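Local structure of tonb-dependent siderophore receptor (Acinetobacter baumannii, 5FP1) at residues D411-E417 / F444-F450; S322-D326 / K359-Y365; V621-T627 / A644-V650; I87-S91 / S565-E571. The protein probably acts as a TonB-dependent outer-membrane receptor that binds iron-chelating siderophores for iron uptake, and may bind ferric enterobactin with micromolar affinity. One frame throughout, in Å; residues are numbered along the deposited sequence.

From the N terminus, the chain first builds the plug. Its turn at residues 87-91 belongs to interaction 4, which closes only much later, when strand 558-575 of the barrel passes beside the plug. Interactions 1 and 2 both fall within that long loop. Interaction 2 comes first and pairs strand 315-341 with strand 346-368. Interaction 1 follows in series and pairs strand 405-428 with strand 433-450. Strands 346-368 and 405-428 are neighbours, so these two contacts touch. Interaction 3 comes last, after interaction 4 has closed. It lies across the barrel from interactions 1 and 2, and its Val621 packs on Gly89 of interaction 4.

Interaction 1: D411-E417 / F444-F450; sequences DFDATVE and FEAEQNF. With C8E ((hydroxyethyloxy)tri(ethyloxy)octane), chain G.
Two neighbouring strands of the TonB-dependent receptor beta-barrel pair here as an antiparallel hairpin. Segments 411-417 and 444-450 have axes 4.6 Å apart and N-to-C directions at 164°. Both are extended except at Asp411, whose psi is -50°: Asp411 and Phe412 both face Lys362 on the other neighbouring strand, a classic beta bulge. Phe412 faces Phe450, Ala414 faces Gln448 and Val416 faces Ala446 as non-hydrogen-bonded pairs. The hydrogen-bonded pairs are Asp413-Asn449, Thr415-Glu447 and Glu417-Glu445.

Backbone bonds come in twos. Asp413 N to Asn449 O is 3.1 Å and Asn449 N to Asp413 O 2.9 Å. Thr415 N to Glu447 O is 2.8 Å and Glu447 N to Thr415 O 2.9 Å. Glu417 N to Glu445 O and Glu445 N to Glu417 O are both 2.9 Å.

Apolar packing lies on the face of Phe412, Ala414 and Val416. Phe412 takes chi1 p and Phe450 chi1 m, with ring centroids 5.4 Å apart and planes at 59°. Gln448 NE2 sits over one face of the Phe412 ring. Val416 CG1 meets Phe444 CE2 at 3.5 Å.

The opposite face is polar. Water 1 joins Asp413 OD1, Thr415 OG1 and Glu447 O. Thr415 OG1 also bonds Lys359, and Asn449 OD1 bonds Thr460. With Asp413 in p and Asn449 in m, Asn449 ND2 donates to Asp413 OD1 at 2.8 Å. Detergent C8E (chain G) lies by Phe412 and Asn449, its C1 3.4 Å from Phe412 O.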
# COMPACT_ATOMS: atom_id res chain seq x y z
N ASP A 411 24.06 -8.43 6.28
CA ASP A 411 24.49 -7.53 5.20
C ASP A 411 24.75 -6.11 5.68
O ASP A 411 25.82 -5.53 5.40
CB ASP A 411 23.49 -7.50 4.04
CG ASP A 411 23.36 -8.84 3.35
OD1 ASP A 411 24.41 -9.45 3.01
OD2 ASP A 411 22.22 -9.29 3.14
N PHE A 412 23.81 -5.53 6.41
CA PHE A 412 23.96 -4.15 6.89
C PHE A 412 22.98 -3.82 7.98
O PHE A 412 22.05 -4.59 8.25
CB PHE A 412 23.80 -3.11 5.76
CG PHE A 412 22.47 -3.16 5.04
CD1 PHE A 412 21.35 -2.58 5.57
CD2 PHE A 412 22.36 -3.78 3.79
CE1 PHE A 412 20.11 -2.63 4.91
CE2 PHE A 412 21.16 -3.82 3.11
CZ PHE A 412 20.03 -3.24 3.66
N ASP A 413 23.18 -2.67 8.60
CA ASP A 413 22.13 -2.09 9.44
C ASP A 413 21.85 -0.68 9.00
O ASP A 413 22.66 -0.08 8.30
CB ASP A 413 22.42 -2.15 10.95
CG ASP A 413 23.63 -1.30 11.37
OD1 ASP A 413 23.88 -0.23 10.81
OD2 ASP A 413 24.30 -1.73 12.31
N ALA A 414 20.72 -0.14 9.43
CA ALA A 414 20.28 1.19 8.99
C ALA A 414 19.55 1.91 10.09
O ALA A 414 18.72 1.33 10.75
CB ALA A 414 19.37 1.08 7.77
N THR A 415 19.80 3.20 10.21
CA THR A 415 19.16 4.05 11.19
C THR A 415 18.63 5.31 10.53
O THR A 415 19.37 6.01 9.84
CB THR A 415 20.15 4.42 12.30
OG1 THR A 415 20.61 3.22 12.91
CG2 THR A 415 19.49 5.30 13.37
N VAL A 416 17.34 5.56 10.70
CA VAL A 416 16.72 6.78 10.16
C VAL A 416 16.14 7.56 11.33
O VAL A 416 15.37 7.03 12.15
CB VAL A 416 15.62 6.47 9.13
CG1 VAL A 416 14.92 7.74 8.67
CG2 VAL A 416 16.21 5.73 7.93
N GLU A 417 16.53 8.81 11.41
CA GLU A 417 16.06 9.69 12.45
C GLU A 417 15.47 10.93 11.79
O GLU A 417 16.09 11.54 10.90
CB GLU A 417 17.22 10.06 13.38
CG GLU A 417 16.78 10.82 14.63
CD GLU A 417 17.91 10.92 15.66
OE1 GLU A 417 19.07 10.95 15.25
OE2 GLU A 417 17.62 10.96 16.86
N PHE A 444 15.98 15.11 8.20
CA PHE A 444 16.03 13.68 7.92
C PHE A 444 17.50 13.26 7.95
O PHE A 444 18.36 13.89 7.33
CB PHE A 444 15.39 13.40 6.55
CG PHE A 444 15.51 11.97 6.07
CD1 PHE A 444 16.58 11.58 5.29
CD2 PHE A 444 14.51 11.05 6.34
CE1 PHE A 444 16.69 10.26 4.82
CE2 PHE A 444 14.60 9.74 5.87
CZ PHE A 444 15.69 9.35 5.12
N GLU A 445 17.78 12.18 8.65
CA GLU A 445 19.08 11.55 8.56
C GLU A 445 18.97 10.03 8.39
O GLU A 445 18.26 9.36 9.14
CB GLU A 445 19.90 11.86 9.80
CG GLU A 445 21.25 11.15 9.76
CD GLU A 445 22.05 11.36 11.04
OE1 GLU A 445 22.53 12.48 11.29
OE2 GLU A 445 22.21 10.38 11.76
N ALA A 446 19.67 9.50 7.39
CA ALA A 446 19.71 8.06 7.17
C ALA A 446 21.15 7.63 7.17
O ALA A 446 21.99 8.21 6.48
CB ALA A 446 19.04 7.68 5.86
N GLU A 447 21.45 6.62 7.98
CA GLU A 447 22.80 6.07 8.04
C GLU A 447 22.76 4.57 7.90
O GLU A 447 22.03 3.90 8.63
CB GLU A 447 23.44 6.43 9.38
CG GLU A 447 24.86 5.89 9.53
CD GLU A 447 25.57 6.47 10.75
OE1 GLU A 447 25.06 6.31 11.86
OE2 GLU A 447 26.61 7.11 10.58
N GLN A 448 23.58 4.04 7.01
CA GLN A 448 23.61 2.62 6.78
C GLN A 448 25.03 2.12 6.84
O GLN A 448 25.88 2.63 6.15
CB GLN A 448 22.98 2.29 5.43
CG GLN A 448 21.52 2.03 5.58
CD GLN A 448 20.80 1.54 4.34
OE1 GLN A 448 19.74 2.04 4.06
NE2 GLN A 448 21.32 0.55 3.66
N ASN A 449 25.26 1.12 7.70
CA ASN A 449 26.57 0.49 7.87
C ASN A 449 26.63 -0.85 7.12
O ASN A 449 25.95 -1.81 7.50
CB ASN A 449 26.84 0.27 9.36
CG ASN A 449 26.83 1.58 10.15
OD1 ASN A 449 27.59 2.49 9.84
ND2 ASN A 449 25.94 1.68 11.12
N PHE A 450 27.43 -0.91 6.06
CA PHE A 450 27.51 -2.09 5.23
C PHE A 450 28.71 -2.95 5.62
O PHE A 450 29.84 -2.44 5.68
CB PHE A 450 27.68 -1.70 3.77
CG PHE A 450 26.52 -0.95 3.20
CD1 PHE A 450 25.43 -1.64 2.67
CD2 PHE A 450 26.49 0.43 3.21
CE1 PHE A 450 24.34 -0.95 2.15
CE2 PHE A 450 25.41 1.13 2.70
CZ PHE A 450 24.33 0.44 2.15
C1 C8E G . 22.90 -7.27 10.23
C2 C8E G . 23.76 -6.35 11.09
C3 C8E G . 24.94 -5.82 10.30
C4 C8E G . 25.89 -4.94 11.12
C5 C8E G . 26.43 -3.77 10.30
C6 C8E G . 27.82 -3.34 10.79
C7 C8E G . 27.80 -2.42 12.01
C8 C8E G . 29.20 -1.88 12.29
O9 C8E G . 29.17 -0.47 12.49
O HOH W 1 22.72 2.38 11.26
O HOH W 2 20.67 8.12 11.71

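Interaction 2: S322-D326 / K359-Y365; sequences SAITD and KTDKGGY. With C8E ((hydroxyethyloxy)tri(ethyloxy)octane), chain D; C8E ((hydroxyethyloxy)tri(ethyloxy)octane), chain G.
This is an antiparallel pairing within a beta hairpin of the receptor's transmembrane barrel. Both segments, 322-326 and 359-365, are extended, with axes 4.3 Å apart and directions at 155°. Ile324-Gly363 and Asp326-Asp361 are hydrogen-bonded pairs. Thr325-Lys362 between them is non-hydrogen-bonded. Ile324 N to Gly363 O and Gly363 N to Ile324 O are both 2.8 Å. Asp326 N to Asp361 O is 3.0 Å and Asp361 N to Asp326 O 2.9 Å.

Beyond this ladder a side chain takes over. Ser322, chi1 p, points toward the other strand, and its OG accepts from Tyr365 N at 3.0 Å. Water 3 links the same OG to Tyr365 O. Tyr365 has chi1 m, and Ile324 (m, then t) lies over the face of its ring. This CH-pi contact runs 3.8 Å from Ile324 CD1 to the centroid of the Tyr365 ring. Tyr365 OH bonds Asp298.

On the face of Thr325, Lys362 starts in t, turns at chi2 (-91°) and then extends. Its CG lies 3.8 Å from Thr325 CG2, and its NZ forms a salt bridge with Asp411. Water 4 joins Lys362 NZ to Ser322 O.

On the face of Ile324, Asp326 (t) forms a salt bridge with Lys294. Detergent lies along this face. Gly363 has no side chain, and C8E (chain D) lies against it, C4 3.8 Å from Gly363 CA.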
# COMPACT_ATOMS: atom_id res chain seq x y z
N SER A 322 15.72 -13.46 -1.40
CA SER A 322 15.60 -13.60 0.03
C SER A 322 15.93 -12.31 0.75
O SER A 322 16.59 -11.41 0.19
CB SER A 322 16.51 -14.70 0.56
OG SER A 322 17.85 -14.26 0.62
N ALA A 323 15.44 -12.22 1.98
CA ALA A 323 15.86 -11.21 2.94
C ALA A 323 15.46 -11.64 4.35
O ALA A 323 14.53 -12.41 4.54
CB ALA A 323 15.23 -9.86 2.63
N ILE A 324 16.17 -11.09 5.33
CA ILE A 324 15.84 -11.26 6.73
C ILE A 324 15.97 -9.88 7.35
O ILE A 324 17.07 -9.32 7.36
CB ILE A 324 16.83 -12.19 7.47
CG1 ILE A 324 17.05 -13.51 6.72
CG2 ILE A 324 16.34 -12.44 8.90
CD1 ILE A 324 18.29 -14.27 7.19
N THR A 325 14.87 -9.30 7.78
CA THR A 325 14.91 -7.97 8.34
C THR A 325 14.30 -7.95 9.73
O THR A 325 13.31 -8.67 10.02
CB THR A 325 14.20 -6.91 7.47
OG1 THR A 325 12.80 -7.23 7.27
CG2 THR A 325 14.91 -6.79 6.12
N ASP A 326 14.82 -7.05 10.55
CA ASP A 326 14.31 -6.85 11.91
C ASP A 326 14.40 -5.37 12.21
O ASP A 326 15.49 -4.80 12.28
CB ASP A 326 15.13 -7.65 12.91
CG ASP A 326 14.55 -7.60 14.33
OD1 ASP A 326 13.84 -6.66 14.67
OD2 ASP A 326 14.87 -8.49 15.12
N LYS A 359 15.50 1.73 13.57
CA LYS A 359 16.72 0.95 13.41
C LYS A 359 16.38 -0.42 12.84
O LYS A 359 15.47 -1.11 13.33
CB LYS A 359 17.47 0.77 14.74
CG LYS A 359 17.91 2.08 15.37
CD LYS A 359 18.94 1.91 16.49
CE LYS A 359 20.34 1.57 15.96
NZ LYS A 359 21.16 2.77 15.55
N THR A 360 17.13 -0.81 11.83
CA THR A 360 16.86 -2.05 11.06
C THR A 360 18.14 -2.81 10.88
O THR A 360 19.16 -2.22 10.50
CB THR A 360 16.29 -1.72 9.65
OG1 THR A 360 15.05 -1.04 9.79
CG2 THR A 360 16.03 -3.00 8.81
N ASP A 361 18.09 -4.12 11.16
CA ASP A 361 19.11 -5.07 10.76
C ASP A 361 18.65 -5.82 9.51
O ASP A 361 17.49 -6.25 9.44
CB ASP A 361 19.37 -6.09 11.88
CG ASP A 361 20.12 -5.49 13.08
OD1 ASP A 361 20.84 -4.51 12.90
OD2 ASP A 361 20.02 -6.05 14.19
N LYS A 362 19.53 -6.00 8.54
CA LYS A 362 19.17 -6.73 7.33
C LYS A 362 20.21 -7.76 6.96
O LYS A 362 21.42 -7.48 6.93
CB LYS A 362 18.97 -5.77 6.14
CG LYS A 362 18.43 -6.43 4.86
CD LYS A 362 19.51 -6.93 3.91
CE LYS A 362 18.91 -7.62 2.68
NZ LYS A 362 19.90 -8.20 1.73
N GLY A 363 19.71 -8.95 6.61
CA GLY A 363 20.55 -10.02 6.06
C GLY A 363 19.79 -10.73 4.94
O GLY A 363 18.69 -10.28 4.49
N GLY A 364 20.33 -11.86 4.53
CA GLY A 364 19.69 -12.69 3.53
C GLY A 364 20.28 -14.07 3.63
O GLY A 364 21.04 -14.36 4.58
N TYR A 365 19.98 -14.91 2.66
CA TYR A 365 20.41 -16.31 2.71
C TYR A 365 21.46 -16.62 1.67
O TYR A 365 21.36 -16.17 0.51
CB TYR A 365 19.23 -17.29 2.58
CG TYR A 365 18.35 -17.29 3.81
CD1 TYR A 365 18.69 -18.01 4.95
CD2 TYR A 365 17.18 -16.55 3.84
CE1 TYR A 365 17.89 -17.99 6.08
CE2 TYR A 365 16.38 -16.53 4.95
CZ TYR A 365 16.74 -17.24 6.08
OH TYR A 365 15.92 -17.17 7.19
C1 C8E D . 17.70 -9.65 11.37
C2 C8E D . 18.73 -9.69 10.26
C3 C8E D . 19.81 -10.69 10.63
C4 C8E D . 20.13 -11.63 9.48
C5 C8E D . 21.54 -12.18 9.56
C6 C8E D . 21.83 -12.90 10.87
C7 C8E D . 23.24 -13.45 10.83
C8 C8E D . 23.33 -14.87 11.37
O9 C8E D . 24.69 -15.29 11.27
C1 C8E G . 22.90 -7.27 10.23
C2 C8E G . 23.76 -6.35 11.09
C3 C8E G . 24.94 -5.82 10.30
C4 C8E G . 25.89 -4.94 11.12
C5 C8E G . 26.43 -3.77 10.30
C6 C8E G . 27.82 -3.34 10.79
C7 C8E G . 27.80 -2.42 12.01
C8 C8E G . 29.20 -1.88 12.29
O9 C8E G . 29.17 -0.47 12.49
O HOH W 3 20.00 -14.70 -1.22
O HOH W 4 18.97 -10.26 0.21
O HOH W 5 16.65 -3.24 14.87

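Interaction 3: V621-T627 / A644-V650; sequences VPKQAAT and AVYSDKV. With C8E ((hydroxyethyloxy)tri(ethyloxy)octane), chain I.
Three backbone hydrogen bonds hold segments 621-627 and 644-650 together. Ala626 N donates to Tyr646 O at 3.0 Å, Tyr646 N to Ala626 O at 2.8 Å, and Asp648 N to Gln624 O at 2.9 Å. Water 7 bridges Gln624 NE2 and Asp648 OD2, while Gln624 OE1 is hydrogen-bonded to Tyr588 OH of strand 582-597. Water 6 joins Lys623 N to Lys649 O. Ser647 OG donates to Asp648 O at 2.9 Å.

The paired parts, 624-627 and 644-647, belong to an antiparallel hairpin of the beta-barrel, with axes 4.7 Å apart and directions at 174°. Ala626-Tyr646 is the hydrogen-bonded pair, flanked by the non-hydrogen-bonded pairs Ala625-Ser647 and Thr627-Val645. Residues 621-623 are loop, and Asp648 and Lys649 interrupt the second strand, which resumes at Val650.

Pro622 points toward the other segment, its CB 3.5 Å from Ser647 OG and 4.1 Å from Val650 CG2. Thr627, chi1 p, bonds Thr66 of the plug. On the other face Tyr646, chi1 t, runs along the partner strand. Its CD2 is 4.3 Å from Ala626 CB, and detergent C8E (chain I) brings C5 to 3.8 Å from Tyr646 CE2.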
# COMPACT_ATOMS: atom_id res chain seq x y z
N VAL A 621 1.59 2.20 -14.20
CA VAL A 621 0.41 3.06 -14.33
C VAL A 621 -0.38 2.85 -15.61
O VAL A 621 0.14 2.95 -16.73
CB VAL A 621 0.68 4.57 -14.04
CG1 VAL A 621 1.99 5.03 -14.58
CG2 VAL A 621 -0.41 5.45 -14.63
N PRO A 622 -1.66 2.54 -15.45
CA PRO A 622 -2.51 2.35 -16.62
C PRO A 622 -3.01 3.67 -17.15
O PRO A 622 -3.22 4.61 -16.38
CB PRO A 622 -3.68 1.56 -16.07
CG PRO A 622 -3.81 2.07 -14.64
CD PRO A 622 -2.40 2.36 -14.20
N LYS A 623 -3.22 3.74 -18.46
CA LYS A 623 -3.76 4.96 -19.05
C LYS A 623 -5.19 5.23 -18.57
O LYS A 623 -5.61 6.39 -18.45
CB LYS A 623 -3.74 4.87 -20.57
CG LYS A 623 -3.69 6.21 -21.26
CD LYS A 623 -3.18 6.08 -22.69
CE LYS A 623 -1.71 5.72 -22.72
NZ LYS A 623 -1.33 5.16 -24.05
N GLN A 624 -5.95 4.15 -18.38
CA GLN A 624 -7.33 4.22 -17.87
C GLN A 624 -7.55 3.11 -16.88
O GLN A 624 -6.98 2.02 -17.04
CB GLN A 624 -8.36 4.03 -18.99
CG GLN A 624 -8.39 5.14 -20.01
CD GLN A 624 -9.62 5.04 -20.88
OE1 GLN A 624 -10.69 5.54 -20.53
NE2 GLN A 624 -9.49 4.36 -22.01
N ALA A 625 -8.40 3.37 -15.90
CA ALA A 625 -8.88 2.35 -14.99
C ALA A 625 -10.24 2.76 -14.39
O ALA A 625 -10.57 3.95 -14.32
CB ALA A 625 -7.85 2.11 -13.90
N ALA A 626 -11.03 1.78 -13.95
CA ALA A 626 -12.34 2.08 -13.36
C ALA A 626 -12.79 0.96 -12.46
O ALA A 626 -12.44 -0.20 -12.68
CB ALA A 626 -13.38 2.32 -14.45
N THR A 627 -13.54 1.30 -11.41
CA THR A 627 -14.09 0.30 -10.54
C THR A 627 -15.53 0.67 -10.21
O THR A 627 -15.93 1.86 -10.18
CB THR A 627 -13.33 0.12 -9.21
OG1 THR A 627 -13.51 1.27 -8.39
CG2 THR A 627 -11.80 -0.14 -9.43
N ALA A 644 -17.30 -4.60 -10.67
CA ALA A 644 -16.45 -4.73 -11.84
C ALA A 644 -15.20 -3.89 -11.58
O ALA A 644 -15.31 -2.77 -11.08
CB ALA A 644 -17.16 -4.22 -13.08
N VAL A 645 -14.04 -4.44 -11.91
CA VAL A 645 -12.73 -3.76 -11.83
C VAL A 645 -12.09 -3.85 -13.22
O VAL A 645 -11.92 -4.95 -13.75
CB VAL A 645 -11.82 -4.45 -10.77
CG1 VAL A 645 -10.41 -3.89 -10.79
CG2 VAL A 645 -12.42 -4.26 -9.39
N TYR A 646 -11.75 -2.69 -13.79
CA TYR A 646 -11.12 -2.60 -15.07
C TYR A 646 -9.79 -1.86 -14.96
O TYR A 646 -9.68 -0.83 -14.31
CB TYR A 646 -12.01 -1.82 -16.05
CG TYR A 646 -11.24 -1.25 -17.21
CD1 TYR A 646 -10.79 -2.06 -18.25
CD2 TYR A 646 -10.97 0.11 -17.28
CE1 TYR A 646 -10.06 -1.53 -19.31
CE2 TYR A 646 -10.28 0.64 -18.33
CZ TYR A 646 -9.83 -0.17 -19.34
OH TYR A 646 -9.12 0.42 -20.36
N SER A 647 -8.81 -2.36 -15.68
CA SER A 647 -7.55 -1.63 -15.89
C SER A 647 -7.09 -1.78 -17.31
O SER A 647 -7.21 -2.86 -17.90
CB SER A 647 -6.47 -2.16 -14.96
OG SER A 647 -5.26 -1.41 -15.11
N ASP A 648 -6.55 -0.72 -17.88
CA ASP A 648 -5.83 -0.84 -19.14
C ASP A 648 -4.51 -1.58 -18.86
O ASP A 648 -4.16 -1.90 -17.71
CB ASP A 648 -5.58 0.53 -19.70
CG ASP A 648 -5.30 0.52 -21.21
OD1 ASP A 648 -5.29 -0.54 -21.88
OD2 ASP A 648 -5.07 1.61 -21.72
N LYS A 649 -3.77 -1.84 -19.92
CA LYS A 649 -2.46 -2.47 -19.81
C LYS A 649 -1.47 -1.68 -18.97
O LYS A 649 -1.56 -0.45 -18.85
CB LYS A 649 -1.89 -2.76 -21.19
CG LYS A 649 -1.48 -1.56 -21.99
CD LYS A 649 -0.67 -2.04 -23.19
CE LYS A 649 -0.46 -0.95 -24.20
NZ LYS A 649 0.45 -1.41 -25.29
N VAL A 650 -0.54 -2.39 -18.34
CA VAL A 650 0.45 -1.76 -17.47
C VAL A 650 1.81 -2.20 -17.90
O VAL A 650 2.04 -3.41 -18.03
CB VAL A 650 0.21 -2.13 -15.99
CG1 VAL A 650 1.37 -1.67 -15.12
CG2 VAL A 650 -1.09 -1.51 -15.51
C1 C8E I . -16.49 3.64 -16.66
C2 C8E I . -16.22 3.42 -18.13
C3 C8E I . -15.05 2.48 -18.38
C4 C8E I . -14.11 3.06 -19.44
C5 C8E I . -13.31 1.99 -20.18
C6 C8E I . -13.16 2.40 -21.64
C7 C8E I . -12.15 1.55 -22.39
C8 C8E I . -11.71 2.27 -23.66
O9 C8E I . -10.54 1.65 -24.18
O HOH W 6 -2.06 1.81 -20.32
O HOH W 7 -6.83 3.18 -22.99

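Interaction 4: I87-S91 / S565-E571; sequences IRGYS and SKVDGFE
A tight turn of the plug meets the wall of the barrel, the domain interface characteristic of TonB-dependent receptors. Residues Ile87 to Tyr90 form a type I' beta turn, closed by Ile87 N to Tyr90 O at 2.9 Å and Tyr90 N to Ile87 O at 3.0 Å. Arg88 and Gly89 at its tip have positive phi. Segment 565-571 is an extended strand.

Arg88 (m, then extended) forms a two-pronged salt bridge with Glu571: NE to OE2 is 2.9 Å and NH2 to OE1 2.7 Å. Its NH2 also pairs with Glu524, and NH1 bonds Thr545. The guanidinium makes a cation-pi contact with Phe543. Both Glu571 oxygens are thus engaged by one arginine in a buried setting.

At the other end Tyr90 (m) reaches Ser565 (p), with OH to OG at 2.6 Å. Either hydroxyl could donate. Tyr90 OH also has a weak hydrogen bond with Lys547 N.

Between these polar ends Val567 (t) points at the turn. Its CG2 lies 3.2 Å from Arg88 O and 4.0 Å from Tyr90 CE2.

Strand 558-575 runs between strands 536-555 and 582-597 of the barrel, while on the plug side Arg88 and Glu571 both touch Lys121 of strand 114-121.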
# COMPACT_ATOMS: atom_id res chain seq x y z
N ILE A 87 0.60 5.26 -6.53
CA ILE A 87 -0.49 6.22 -6.57
C ILE A 87 -0.10 7.32 -7.56
O ILE A 87 0.99 7.93 -7.45
CB ILE A 87 -0.78 6.82 -5.19
CG1 ILE A 87 -1.03 5.71 -4.17
CG2 ILE A 87 -2.00 7.72 -5.25
CD1 ILE A 87 -1.14 6.25 -2.75
N ARG A 88 -0.96 7.51 -8.54
CA ARG A 88 -0.69 8.42 -9.66
C ARG A 88 0.71 8.23 -10.26
O ARG A 88 1.37 9.20 -10.63
CB ARG A 88 -0.90 9.88 -9.22
CG ARG A 88 -2.34 10.23 -8.89
CD ARG A 88 -2.48 11.73 -8.59
NE ARG A 88 -3.87 12.11 -8.31
CZ ARG A 88 -4.27 13.33 -7.99
NH1 ARG A 88 -3.41 14.32 -7.87
NH2 ARG A 88 -5.54 13.54 -7.73
N GLY A 89 1.15 6.98 -10.38
CA GLY A 89 2.44 6.70 -11.00
C GLY A 89 3.65 6.65 -10.09
O GLY A 89 4.77 6.38 -10.55
N TYR A 90 3.46 6.96 -8.80
CA TYR A 90 4.59 7.09 -7.88
C TYR A 90 4.46 6.17 -6.67
O TYR A 90 3.39 6.07 -6.04
CB TYR A 90 4.77 8.56 -7.44
CG TYR A 90 5.08 9.47 -8.64
CD1 TYR A 90 6.35 9.47 -9.22
CD2 TYR A 90 4.10 10.24 -9.24
CE1 TYR A 90 6.63 10.23 -10.34
CE2 TYR A 90 4.38 11.01 -10.36
CZ TYR A 90 5.64 11.03 -10.89
OH TYR A 90 5.93 11.76 -12.04
N SER A 91 5.55 5.49 -6.35
CA SER A 91 5.55 4.53 -5.24
C SER A 91 5.18 5.18 -3.92
O SER A 91 5.71 6.24 -3.54
CB SER A 91 6.92 3.86 -5.09
OG SER A 91 6.96 3.16 -3.88
N SER A 565 9.66 13.25 -14.68
CA SER A 565 8.51 12.51 -15.13
C SER A 565 7.27 13.27 -14.68
O SER A 565 7.34 14.11 -13.78
CB SER A 565 8.49 11.07 -14.56
OG SER A 565 8.14 11.09 -13.18
N LYS A 566 6.15 12.97 -15.33
CA LYS A 566 4.89 13.61 -15.01
C LYS A 566 3.71 12.77 -15.36
O LYS A 566 3.76 11.93 -16.26
CB LYS A 566 4.74 14.97 -15.69
CG LYS A 566 4.61 14.89 -17.19
CD LYS A 566 4.28 16.29 -17.72
CE LYS A 566 4.41 16.37 -19.23
NZ LYS A 566 3.09 16.08 -19.82
N VAL A 567 2.62 13.01 -14.63
CA VAL A 567 1.36 12.36 -14.87
C VAL A 567 0.28 13.43 -14.96
O VAL A 567 0.01 14.14 -13.98
CB VAL A 567 1.00 11.35 -13.73
CG1 VAL A 567 -0.33 10.69 -14.00
CG2 VAL A 567 2.07 10.29 -13.56
N ASP A 568 -0.31 13.58 -16.16
CA ASP A 568 -1.47 14.46 -16.35
C ASP A 568 -2.72 13.60 -16.32
O ASP A 568 -2.88 12.65 -17.11
CB ASP A 568 -1.36 15.17 -17.72
CG ASP A 568 -0.24 16.21 -17.76
OD1 ASP A 568 0.00 16.85 -16.71
OD2 ASP A 568 0.40 16.38 -18.81
N GLY A 569 -3.62 13.89 -15.41
CA GLY A 569 -4.70 12.98 -15.18
C GLY A 569 -6.02 13.58 -14.82
O GLY A 569 -6.14 14.79 -14.55
N PHE A 570 -6.99 12.69 -14.78
CA PHE A 570 -8.37 12.99 -14.44
C PHE A 570 -8.91 11.88 -13.55
O PHE A 570 -8.68 10.68 -13.81
CB PHE A 570 -9.20 13.09 -15.72
CG PHE A 570 -10.67 13.15 -15.49
CD1 PHE A 570 -11.25 14.25 -14.90
CD2 PHE A 570 -11.49 12.12 -15.90
CE1 PHE A 570 -12.62 14.33 -14.72
CE2 PHE A 570 -12.86 12.17 -15.69
CZ PHE A 570 -13.42 13.28 -15.10
N GLU A 571 -9.61 12.25 -12.49
CA GLU A 571 -10.21 11.28 -11.60
C GLU A 571 -11.66 11.68 -11.36
O GLU A 571 -11.97 12.87 -11.20
CB GLU A 571 -9.47 11.22 -10.23
CG GLU A 571 -8.12 10.52 -10.24
CD GLU A 571 -7.17 10.90 -9.08
OE1 GLU A 571 -7.53 11.72 -8.19
OE2 GLU A 571 -6.02 10.41 -9.11